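Local coordinates for periplasmic binding protein/LacI transcriptional regulator (Clostridium phytofermentans, PDB 3BRS) that probably binds a sugar outside the cell membrane and delivers it to a transporter, as periplasmic binding proteins related to the LacI regulators do, at residues Gln30-Ala33 against Lys34-Ile38; Glu48-Tyr51 against Leu52-Asn55; Glu77-Tyr80 against Asp81-Glu85; Arg149-Gly152 against Leu153-Leu157; Ser201-Gly204 against Ala205-Ile209. All coordinates share one frame; numbering follows the deposited sequence.

Contact 1 of 5, residues Gln30-Ala33 against Lys34-Ile38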
# COMPACT_ATOMS: atom_id res chain seq x y z
N GLN A 30 13.22 1.03 12.14
CA GLN A 30 14.19 0.57 13.12
C GLN A 30 15.57 1.15 12.86
O GLN A 30 16.32 1.32 13.83
CB GLN A 30 14.34 -0.94 13.10
CG GLN A 30 13.10 -1.74 13.38
CD GLN A 30 13.42 -3.21 13.22
OE1 GLN A 30 14.29 -3.59 12.41
NE2 GLN A 30 12.75 -4.04 13.97
N MET A 31 15.92 1.48 11.61
CA MET A 31 17.19 2.20 11.38
C MET A 31 17.18 3.65 11.89
O MET A 31 18.09 4.10 12.60
CB MET A 31 17.54 2.22 9.91
CG MET A 31 18.76 3.08 9.66
SD MET A 31 20.16 2.00 9.64
CE MET A 31 20.54 2.07 7.88
N ALA A 32 16.16 4.41 11.53
CA ALA A 32 15.95 5.68 12.24
C ALA A 32 15.99 5.59 13.81
O ALA A 32 16.66 6.41 14.45
CB ALA A 32 14.69 6.40 11.75
N ALA A 33 15.27 4.64 14.44
CA ALA A 33 15.26 4.51 15.93
C ALA A 33 16.64 4.23 16.48
O ALA A 33 16.97 4.63 17.62
CB ALA A 33 14.31 3.38 16.41
N LYS A 34 17.38 3.43 15.72
CA LYS A 34 18.79 3.16 16.01
C LYS A 34 19.55 4.48 15.95
O LYS A 34 20.26 4.84 16.86
CB LYS A 34 19.35 2.15 14.98
CG LYS A 34 20.89 2.06 14.85
CD LYS A 34 21.23 0.67 14.26
CE LYS A 34 22.69 0.55 13.86
NZ LYS A 34 23.12 -0.89 13.99
N GLU A 35 19.37 5.21 14.86
CA GLU A 35 20.21 6.37 14.56
C GLU A 35 19.94 7.48 15.55
O GLU A 35 20.83 8.27 15.87
CB GLU A 35 19.93 6.82 13.12
CG GLU A 35 20.03 8.32 12.81
CD GLU A 35 21.45 8.80 12.51
OE1 GLU A 35 22.39 7.96 12.46
OE2 GLU A 35 21.62 10.04 12.34
N TYR A 36 18.69 7.55 16.00
CA TYR A 36 18.25 8.57 16.95
C TYR A 36 18.07 8.10 18.41
O TYR A 36 17.63 8.90 19.25
CB TYR A 36 17.01 9.25 16.42
CG TYR A 36 17.25 10.03 15.13
CD1 TYR A 36 16.96 9.47 13.90
CD2 TYR A 36 17.75 11.34 15.15
CE1 TYR A 36 17.17 10.19 12.71
CE2 TYR A 36 17.96 12.05 13.97
CZ TYR A 36 17.65 11.47 12.77
OH TYR A 36 17.83 12.15 11.60
N GLU A 37 18.41 6.84 18.73
CA GLU A 37 18.29 6.34 20.10
C GLU A 37 16.82 6.42 20.59
O GLU A 37 16.51 7.11 21.60
CB GLU A 37 19.17 7.18 21.03
CG GLU A 37 20.66 7.13 20.74
CD GLU A 37 21.50 7.10 22.02
OE1 GLU A 37 21.10 7.70 23.06
OE2 GLU A 37 22.59 6.46 21.98
N ILE A 38 15.93 5.73 19.89
CA ILE A 38 14.51 5.84 20.17
C ILE A 38 14.06 4.47 20.68
O ILE A 38 14.52 3.46 20.20
CB ILE A 38 13.69 6.30 18.87
CG1 ILE A 38 13.78 7.82 18.66
CG2 ILE A 38 12.23 5.97 19.03
CD1 ILE A 38 13.68 8.38 17.25

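Contact 2 of 5, residues Glu48-Tyr51 against Leu52-Asn55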
# COMPACT_ATOMS: atom_id res chain seq x y z
N GLU A 48 -3.99 -7.71 6.89
CA GLU A 48 -4.20 -6.30 6.45
C GLU A 48 -5.57 -5.69 6.64
O GLU A 48 -5.74 -4.43 6.86
CB GLU A 48 -3.77 -6.10 5.02
CG GLU A 48 -2.33 -5.65 4.93
CD GLU A 48 -1.88 -5.27 3.50
OE1 GLU A 48 -2.71 -4.79 2.71
OE2 GLU A 48 -0.65 -5.39 3.19
N GLU A 49 -6.57 -6.53 6.45
CA GLU A 49 -7.93 -6.01 6.44
C GLU A 49 -8.57 -6.07 7.79
O GLU A 49 -9.73 -5.65 7.95
CB GLU A 49 -8.83 -6.75 5.43
CG GLU A 49 -9.26 -8.15 5.84
CD GLU A 49 -8.27 -9.23 5.45
OE1 GLU A 49 -8.77 -10.35 5.15
OE2 GLU A 49 -7.02 -8.99 5.40
N ASP A 50 -7.88 -6.60 8.80
CA ASP A 50 -8.53 -6.76 10.09
C ASP A 50 -8.55 -5.42 10.86
O ASP A 50 -7.94 -5.22 11.90
CB ASP A 50 -7.82 -7.89 10.85
CG ASP A 50 -8.64 -8.41 11.97
OD1 ASP A 50 -9.74 -7.88 12.27
OD2 ASP A 50 -8.19 -9.40 12.60
N TYR A 51 -9.30 -4.47 10.38
CA TYR A 51 -9.29 -3.16 11.11
C TYR A 51 -9.82 -3.26 12.57
O TYR A 51 -9.52 -2.37 13.38
CB TYR A 51 -10.00 -2.00 10.28
CG TYR A 51 -11.52 -2.05 10.33
CD1 TYR A 51 -12.22 -1.57 11.47
CD2 TYR A 51 -12.25 -2.63 9.30
CE1 TYR A 51 -13.64 -1.63 11.60
CE2 TYR A 51 -13.69 -2.74 9.44
CZ TYR A 51 -14.34 -2.22 10.58
OH TYR A 51 -15.69 -2.22 10.76
N LEU A 52 -10.55 -4.32 12.93
CA LEU A 52 -11.24 -4.28 14.22
C LEU A 52 -10.16 -4.59 15.28
O LEU A 52 -10.12 -4.07 16.43
CB LEU A 52 -12.36 -5.35 14.24
CG LEU A 52 -13.75 -4.84 13.75
CD1 LEU A 52 -14.84 -5.87 13.52
CD2 LEU A 52 -14.23 -3.88 14.77
N VAL A 53 -9.20 -5.37 14.78
CA VAL A 53 -8.10 -5.86 15.57
C VAL A 53 -7.06 -4.80 15.59
O VAL A 53 -6.40 -4.61 16.63
CB VAL A 53 -7.58 -7.18 15.05
CG1 VAL A 53 -6.23 -7.51 15.66
CG2 VAL A 53 -8.54 -8.32 15.51
N GLN A 54 -6.91 -4.11 14.49
CA GLN A 54 -6.03 -2.90 14.49
C GLN A 54 -6.49 -1.80 15.41
O GLN A 54 -5.69 -1.21 16.14
CB GLN A 54 -5.86 -2.30 13.09
CG GLN A 54 -4.50 -1.56 13.03
CD GLN A 54 -4.32 -0.70 11.78
OE1 GLN A 54 -5.29 -0.01 11.26
NE2 GLN A 54 -3.08 -0.78 11.20
N ASN A 55 -7.80 -1.57 15.43
CA ASN A 55 -8.39 -0.65 16.44
C ASN A 55 -8.16 -1.06 17.90
O ASN A 55 -7.88 -0.23 18.78
CB ASN A 55 -9.88 -0.51 16.20
CG ASN A 55 -10.19 0.40 14.99
OD1 ASN A 55 -9.31 0.80 14.21
ND2 ASN A 55 -11.41 0.73 14.88
O HOH W 1 -11.98 -6.45 11.27

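Contact 3 of 5, residues Glu77-Tyr80 against Asp81-Glu85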
# COMPACT_ATOMS: atom_id res chain seq x y z
N GLU A 77 -12.28 4.89 6.59
CA GLU A 77 -13.30 5.49 7.52
C GLU A 77 -13.36 4.99 8.99
O GLU A 77 -13.74 5.74 9.89
CB GLU A 77 -14.64 5.31 6.84
CG GLU A 77 -14.71 6.14 5.54
CD GLU A 77 -15.86 5.76 4.64
OE1 GLU A 77 -16.24 6.59 3.79
OE2 GLU A 77 -16.36 4.62 4.77
N LYS A 78 -12.93 3.74 9.25
CA LYS A 78 -13.24 3.07 10.54
C LYS A 78 -12.12 2.99 11.52
O LYS A 78 -12.40 2.91 12.73
CB LYS A 78 -13.81 1.67 10.32
CG LYS A 78 -14.55 1.60 8.92
CD LYS A 78 -15.76 0.86 8.98
CE LYS A 78 -16.78 1.81 9.46
NZ LYS A 78 -18.05 1.51 8.67
N THR A 79 -10.88 3.08 11.01
CA THR A 79 -9.69 3.24 11.84
C THR A 79 -9.79 4.43 12.90
O THR A 79 -9.33 4.36 14.05
CB THR A 79 -8.45 3.41 10.89
OG1 THR A 79 -8.29 2.22 10.17
CG2 THR A 79 -7.20 3.59 11.71
N TYR A 80 -10.39 5.51 12.44
CA TYR A 80 -10.61 6.70 13.21
C TYR A 80 -11.44 6.29 14.42
O TYR A 80 -11.34 6.88 15.43
CB TYR A 80 -11.34 7.72 12.33
CG TYR A 80 -11.89 8.94 13.07
CD1 TYR A 80 -11.12 10.08 13.18
CD2 TYR A 80 -13.21 8.97 13.60
CE1 TYR A 80 -11.56 11.23 13.85
CE2 TYR A 80 -13.68 10.17 14.29
CZ TYR A 80 -12.82 11.25 14.40
OH TYR A 80 -13.21 12.39 15.05
N ASP A 81 -12.26 5.26 14.34
CA ASP A 81 -13.04 4.93 15.54
C ASP A 81 -12.13 4.75 16.74
O ASP A 81 -12.56 4.87 17.89
CB ASP A 81 -13.86 3.63 15.33
CG ASP A 81 -14.97 3.81 14.30
OD1 ASP A 81 -15.40 4.98 14.15
OD2 ASP A 81 -15.40 2.83 13.65
N ALA A 82 -10.87 4.43 16.48
CA ALA A 82 -10.01 4.14 17.60
C ALA A 82 -8.94 5.19 17.57
O ALA A 82 -8.55 5.67 18.63
CB ALA A 82 -9.43 2.74 17.51
N ALA A 83 -8.48 5.55 16.38
CA ALA A 83 -7.40 6.59 16.31
C ALA A 83 -7.80 8.04 16.70
O ALA A 83 -6.91 8.87 17.02
CB ALA A 83 -6.65 6.56 14.99
N LYS A 84 -9.11 8.30 16.79
CA LYS A 84 -9.62 9.59 17.25
C LYS A 84 -9.24 9.83 18.71
O LYS A 84 -9.20 10.99 19.14
CB LYS A 84 -11.16 9.66 17.13
CG LYS A 84 -11.88 8.71 17.95
CD LYS A 84 -13.37 8.85 17.68
CE LYS A 84 -14.12 8.55 18.92
NZ LYS A 84 -15.34 7.70 18.67
N GLU A 85 -8.93 8.77 19.45
CA GLU A 85 -8.57 8.84 20.90
C GLU A 85 -7.10 9.11 21.13
O GLU A 85 -6.72 9.39 22.24
CB GLU A 85 -8.91 7.52 21.56
CG GLU A 85 -10.36 7.05 21.41
CD GLU A 85 -11.37 8.05 22.04
OE1 GLU A 85 -10.90 8.96 22.76
OE2 GLU A 85 -12.61 7.91 21.83

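Contact 4 of 5, residues Arg149-Gly152 against Leu153-Leu157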
# COMPACT_ATOMS: atom_id res chain seq x y z
N ARG A 149 -4.99 4.14 -5.76
CA ARG A 149 -4.46 3.33 -6.86
C ARG A 149 -5.43 3.01 -7.99
O ARG A 149 -5.07 3.15 -9.19
CB ARG A 149 -3.83 2.07 -6.29
CG ARG A 149 -2.46 2.43 -5.62
CD ARG A 149 -1.76 1.25 -5.04
NE ARG A 149 -0.85 1.71 -4.01
CZ ARG A 149 -0.25 0.88 -3.15
NH1 ARG A 149 -0.42 -0.49 -3.24
NH2 ARG A 149 0.50 1.40 -2.20
N GLU A 150 -6.67 2.64 -7.61
CA GLU A 150 -7.69 2.28 -8.57
C GLU A 150 -8.22 3.57 -9.28
O GLU A 150 -8.47 3.56 -10.45
CB GLU A 150 -8.84 1.53 -7.86
CG GLU A 150 -10.06 1.30 -8.76
CD GLU A 150 -11.11 0.60 -7.96
OE1 GLU A 150 -10.71 -0.19 -7.07
OE2 GLU A 150 -12.31 0.85 -8.15
N GLU A 151 -8.37 4.64 -8.52
CA GLU A 151 -8.70 6.00 -9.06
C GLU A 151 -7.68 6.52 -10.00
O GLU A 151 -8.00 6.90 -11.18
CB GLU A 151 -8.84 6.98 -7.89
CG GLU A 151 -9.23 8.42 -8.28
CD GLU A 151 -9.04 9.42 -7.10
OE1 GLU A 151 -9.18 8.98 -5.89
OE2 GLU A 151 -8.78 10.64 -7.37
N GLY A 152 -6.43 6.49 -9.55
CA GLY A 152 -5.26 6.72 -10.45
C GLY A 152 -5.31 5.94 -11.69
O GLY A 152 -5.23 6.49 -12.76
N LEU A 153 -5.39 4.61 -11.56
CA LEU A 153 -5.50 3.73 -12.70
C LEU A 153 -6.47 4.17 -13.82
O LEU A 153 -6.09 4.17 -14.96
CB LEU A 153 -5.89 2.32 -12.24
CG LEU A 153 -5.96 1.17 -13.30
CD1 LEU A 153 -4.61 0.89 -13.96
CD2 LEU A 153 -6.50 -0.11 -12.65
N LYS A 154 -7.72 4.46 -13.44
CA LYS A 154 -8.80 4.83 -14.28
C LYS A 154 -8.54 6.20 -14.91
O LYS A 154 -8.67 6.36 -16.11
CB LYS A 154 -10.10 4.85 -13.46
CG LYS A 154 -10.54 3.54 -13.00
CD LYS A 154 -11.92 3.62 -12.33
CE LYS A 154 -12.34 2.18 -11.90
NZ LYS A 154 -13.24 2.14 -10.69
N ILE A 155 -8.11 7.16 -14.12
CA ILE A 155 -7.54 8.40 -14.68
C ILE A 155 -6.46 8.20 -15.71
O ILE A 155 -6.54 8.76 -16.83
CB ILE A 155 -7.03 9.37 -13.57
CG1 ILE A 155 -8.19 9.74 -12.59
CG2 ILE A 155 -6.46 10.65 -14.22
CD1 ILE A 155 -7.68 10.37 -11.22
N GLY A 156 -5.44 7.42 -15.42
CA GLY A 156 -4.41 7.26 -16.46
C GLY A 156 -4.93 6.50 -17.70
O GLY A 156 -4.25 6.51 -18.77
N LEU A 157 -6.11 5.87 -17.61
CA LEU A 157 -6.65 5.11 -18.81
C LEU A 157 -7.49 6.02 -19.72
O LEU A 157 -7.69 5.68 -20.91
CB LEU A 157 -7.43 3.86 -18.43
CG LEU A 157 -6.63 2.59 -18.02
CD1 LEU A 157 -7.39 1.64 -17.04
CD2 LEU A 157 -6.14 1.82 -19.22

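Contact 5 of 5, residues Ser201-Gly204 against Ala205-Ile209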
# COMPACT_ATOMS: atom_id res chain seq x y z
N SER A 201 -1.45 -9.01 -4.73
CA SER A 201 -2.32 -9.03 -5.89
C SER A 201 -1.52 -9.42 -7.05
O SER A 201 -1.94 -10.27 -7.81
CB SER A 201 -2.82 -7.59 -6.21
OG SER A 201 -3.92 -7.13 -5.43
N ALA A 202 -0.39 -8.74 -7.29
CA ALA A 202 0.47 -9.06 -8.46
C ALA A 202 1.03 -10.39 -8.43
O ALA A 202 0.97 -11.06 -9.42
CB ALA A 202 1.60 -8.05 -8.63
N THR A 203 1.62 -10.81 -7.31
CA THR A 203 2.17 -12.13 -7.20
C THR A 203 1.14 -13.22 -7.47
O THR A 203 1.45 -14.15 -8.13
CB THR A 203 2.68 -12.38 -5.81
OG1 THR A 203 3.57 -11.33 -5.43
CG2 THR A 203 3.43 -13.72 -5.74
N GLY A 204 -0.07 -13.16 -6.91
CA GLY A 204 -1.03 -14.17 -7.16
C GLY A 204 -1.46 -14.22 -8.60
O GLY A 204 -1.60 -15.33 -9.12
N ALA A 205 -1.63 -13.03 -9.24
CA ALA A 205 -1.90 -12.96 -10.71
C ALA A 205 -0.79 -13.55 -11.54
O ALA A 205 -1.10 -14.20 -12.53
CB ALA A 205 -2.08 -11.49 -11.16
N ALA A 206 0.48 -13.31 -11.17
CA ALA A 206 1.56 -13.84 -12.06
C ALA A 206 1.56 -15.35 -11.94
O ALA A 206 1.74 -16.01 -12.92
CB ALA A 206 2.88 -13.31 -11.63
N ARG A 207 1.37 -15.93 -10.74
CA ARG A 207 1.32 -17.42 -10.66
C ARG A 207 0.20 -18.06 -11.48
O ARG A 207 0.42 -19.05 -12.21
CB ARG A 207 1.16 -17.89 -9.23
CG ARG A 207 2.25 -17.35 -8.42
CD ARG A 207 2.52 -18.25 -7.30
NE ARG A 207 1.75 -17.91 -6.12
CZ ARG A 207 2.29 -17.42 -5.01
NH1 ARG A 207 1.52 -17.18 -3.96
NH2 ARG A 207 3.59 -17.18 -4.93
N ALA A 208 -0.99 -17.51 -11.33
CA ALA A 208 -2.17 -17.97 -11.99
C ALA A 208 -1.98 -17.88 -13.49
O ALA A 208 -2.21 -18.86 -14.20
CB ALA A 208 -3.39 -17.14 -11.53
N ILE A 209 -1.48 -16.77 -13.95
CA ILE A 209 -1.20 -16.59 -15.40
C ILE A 209 -0.17 -17.63 -15.86
O ILE A 209 -0.20 -18.09 -16.98
CB ILE A 209 -0.66 -15.12 -15.69
CG1 ILE A 209 -1.76 -14.07 -15.78
CG2 ILE A 209 0.20 -15.02 -16.97
CD1 ILE A 209 -1.21 -12.62 -15.58

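Contact 1 of 5, residues Gln30-Ala33 against Lys34-Ile38
Q30, near the end of helix 20-36, accepts K34 N on its O at 3.0 Å. M31 takes the next step, its O accepting from E35 N at 2.8 Å, and the same oxygen lies against the CB atoms of both K34 and E35. A32 O accepts from Y36 N at 2.8 Å. The Y36 ring stands beside that carbonyl as well, its CD1 edge 3.1 Å from A32 O, because chi1 of -65° places CG beside the backbone N. E35 CG lies over one face of this ring, toward its rim. A33 ends the series and breaks the pattern. Its O accepts from I38 N at 2.7 Å in the carbonyl plane, on a lone pair, while E37 has left the helix with positive phi. Within the span of that bond E37 N donates to K34 O at 3.3 Å. The two bonds make a Schellman motif, and the apolar contact that goes with it is A33 CB against I38 CB at 3.9 Å. In this beta-alpha-beta unit the motif turns the chain from the helix into strand 39-42. A32, Y36 and I38 also pack on helix 246-262, where Y36 OH bonds to E255. The chemistry thus joins a backbone cap to an apolar closure: A33 supplies both the carbonyl that takes I38 N and the methyl that meets I38.

Contact 2 of 5, residues Glu48-Tyr51 against Leu52-Asn55
The N-cap of helix 51-63 is formed at D50, which is also the centre of an inverse gamma turn closed by Y51 N on E49 O at 2.7 Å. The D50 carbonyl receives two amides from the first turn. Q54 N reaches D50 O at 3.0 Å with a nearly straight N-H...O angle of 166°, whereas V53 N, at 3.1 Å, comes from above the carbonyl plane and is more bent. One residue on, N55 N donates to Y51 O at 2.8 Å. The D50 carboxylate takes an indirect route to the helix end: a water donates to D50 OD1 at 2.8 Å and accepts from L52 N, bridging acid and amide. With CG anti to the backbone N (chi1 -162°), the carboxylate also lies across V53, OD2 being 3.1 Å from CG2. Y51 and L52 run side by side, the ring atom CE1 meeting L52 CG at 3.9 Å, and the bridging water sits above one face of the ring near its rim. Inward from this turn, the Q54 amide is held by A72, A74 and P12, which ties the helix start to the loops after strands 7-11 and 68-71. A carboxylate beside the amino end of a helix would probably be stabilised in its charged form. The water lets D50 serve L52 N while its own carbonyl takes up the next two amides.

Contact 3 of 5, residues Glu77-Tyr80 against Asp81-Glu85
This is a local contact within the first turn of the short helix 80-83, in the connection that follows strand 68-71 of a parallel sheet, part of the periplasmic binding protein fold. The turn is built from backbone bonds of mixed spacing. D81 N donates to K78 O at 2.9 Å, a three-residue step in which the amide stands well above the carbonyl plane. By contrast, A83 N meets T79 O at 2.8 Å in the carbonyl plane and almost straight, at 174°. K84 N then closes on Y80 O at 3.0 Å. K78 O is also bonded by the N55 side chain, so this carbonyl, just ahead of helix 80-83, also ties the turn to helix 51-63. T79 fixes the entry: its hydroxyl bonds to the backbone of D75, while its side chain and that of A83 rest on L71 of the strand. The D81 carboxylate lies near K78 but makes no salt bridge with it, K78 NZ being 5.8 Å from D81 OD2. The main side-chain meeting is between Y80 and K84, which cross at about a right angle. Chi1 of 64° sets K84 CG between its backbone N and carbonyl carbon, and CD passes along the CE2 side of the tyrosine. K84 CB itself makes a CH-pi contact over the middle of the ring, 3.6 Å from the centroid of Y80.

Contact 4 of 5, residues Arg149-Gly152 against Leu153-Leu157
Two kinds of side-chain pairing lie one residue apart on helix 144-157, the crossover helix of the beta-alpha-beta unit that runs from strand 133-138 to strand 164-169. The backbone carries both on regular alpha-helical bonds, each amide reaching four residues back. L153 N donates to R149 O at 2.8 Å, K154 N to E150 O at 3.2 Å, I155 N to E151 O at 3.0 Å and G156 N to G152 O at 2.8 Å. L153 packs on V136 of strand 133-138, and its CB sits close to the carbonyls of R149 and E150.

The charged pairing joins E150 and K154, which lie alongside each other and point the same way. E150 CG stands anti to the backbone N (chi1 171°) and the chain runs on extended, which carries the carboxylate alongside the lysine. That carboxylate is shared: OE1 bonds to Y169 OH, while OE2 takes the lysine. This second partner probably helps to fix the rotation of the carboxylate. R149 turns its guanidinium away from this pair, toward N113 and the L197 carbonyl.

The van der Waals pairing is the aliphatic part of E151 with I155, again side by side. E151 CG meets I155 CD1 at 3.9 Å, and I155 reaches on to I118 of helix 113-127. In the salt bridge, K154 NZ meets E150 OE2 at 3.0 Å on the anti lone pair, away from the other carboxylate oxygen.

Contact 5 of 5, residues Ser201-Gly204 against Ala205-Ile209
A206 N to A202 O, at 2.9 Å, is the shortest backbone bond across this turn. On either side of it in sequence the ladder is a little longer: A205 N donates to S201 O at 3.1 Å, and R207 N to T203 O at 3.2 Å with an N-H...O angle of 170°. A208 N to G204 O, also 3.2 Å, completes the turn. The bonds belong to helix 199-211, which links strand 191-196 to strand 219-224 in a beta-alpha-beta crossover. The small side chains probably allow close approach to its surroundings: A202, A205 and A206 touch C222 or L220 of strand 219-224, and A208 meets Y178 and T181 of helix 174-187. S201 OG bonds to N198 at the start of the helix. Within this turn T203 pairs with R207, which also touches Y174 of helix 174-187, the two side chains running alongside each other. T203 puts its methyl anti to the backbone N, with OG1 beside that N (chi1 -53°) and bonded back to Q199 O. The arginine bends at chi3, -91°, which swings its flat end back over the threonine. T203 CG2 then sits over one face of the guanidinium, toward its rim, 3.6 Å from R207 NH2, while R207 CG lies 3.3 Å from T203 O.

Overall arrangement
All five contacts are local, in or at the ends of helices, yet their chemistry follows their place in the fold. Contact 5 is the most buried and relies on small side chains, while the others mix buried and exposed residues. Contacts 1, 4 and 5 lie on crossover helices of beta-alpha-beta units: contact 1 closes a helix, whereas contacts 4 and 5 run through helix turns and differ in pairing, a salt bridge against a methyl over a guanidinium. Contacts 2 and 3 stand at helix starts, and these alone touch, N55 ND2 hydrogen-bonding to K78 O, N55 packing on A82 and Y51 on K78. Contacts 1 to 3 flank the parallel sheet, contacts 4 and 5 the mixed one.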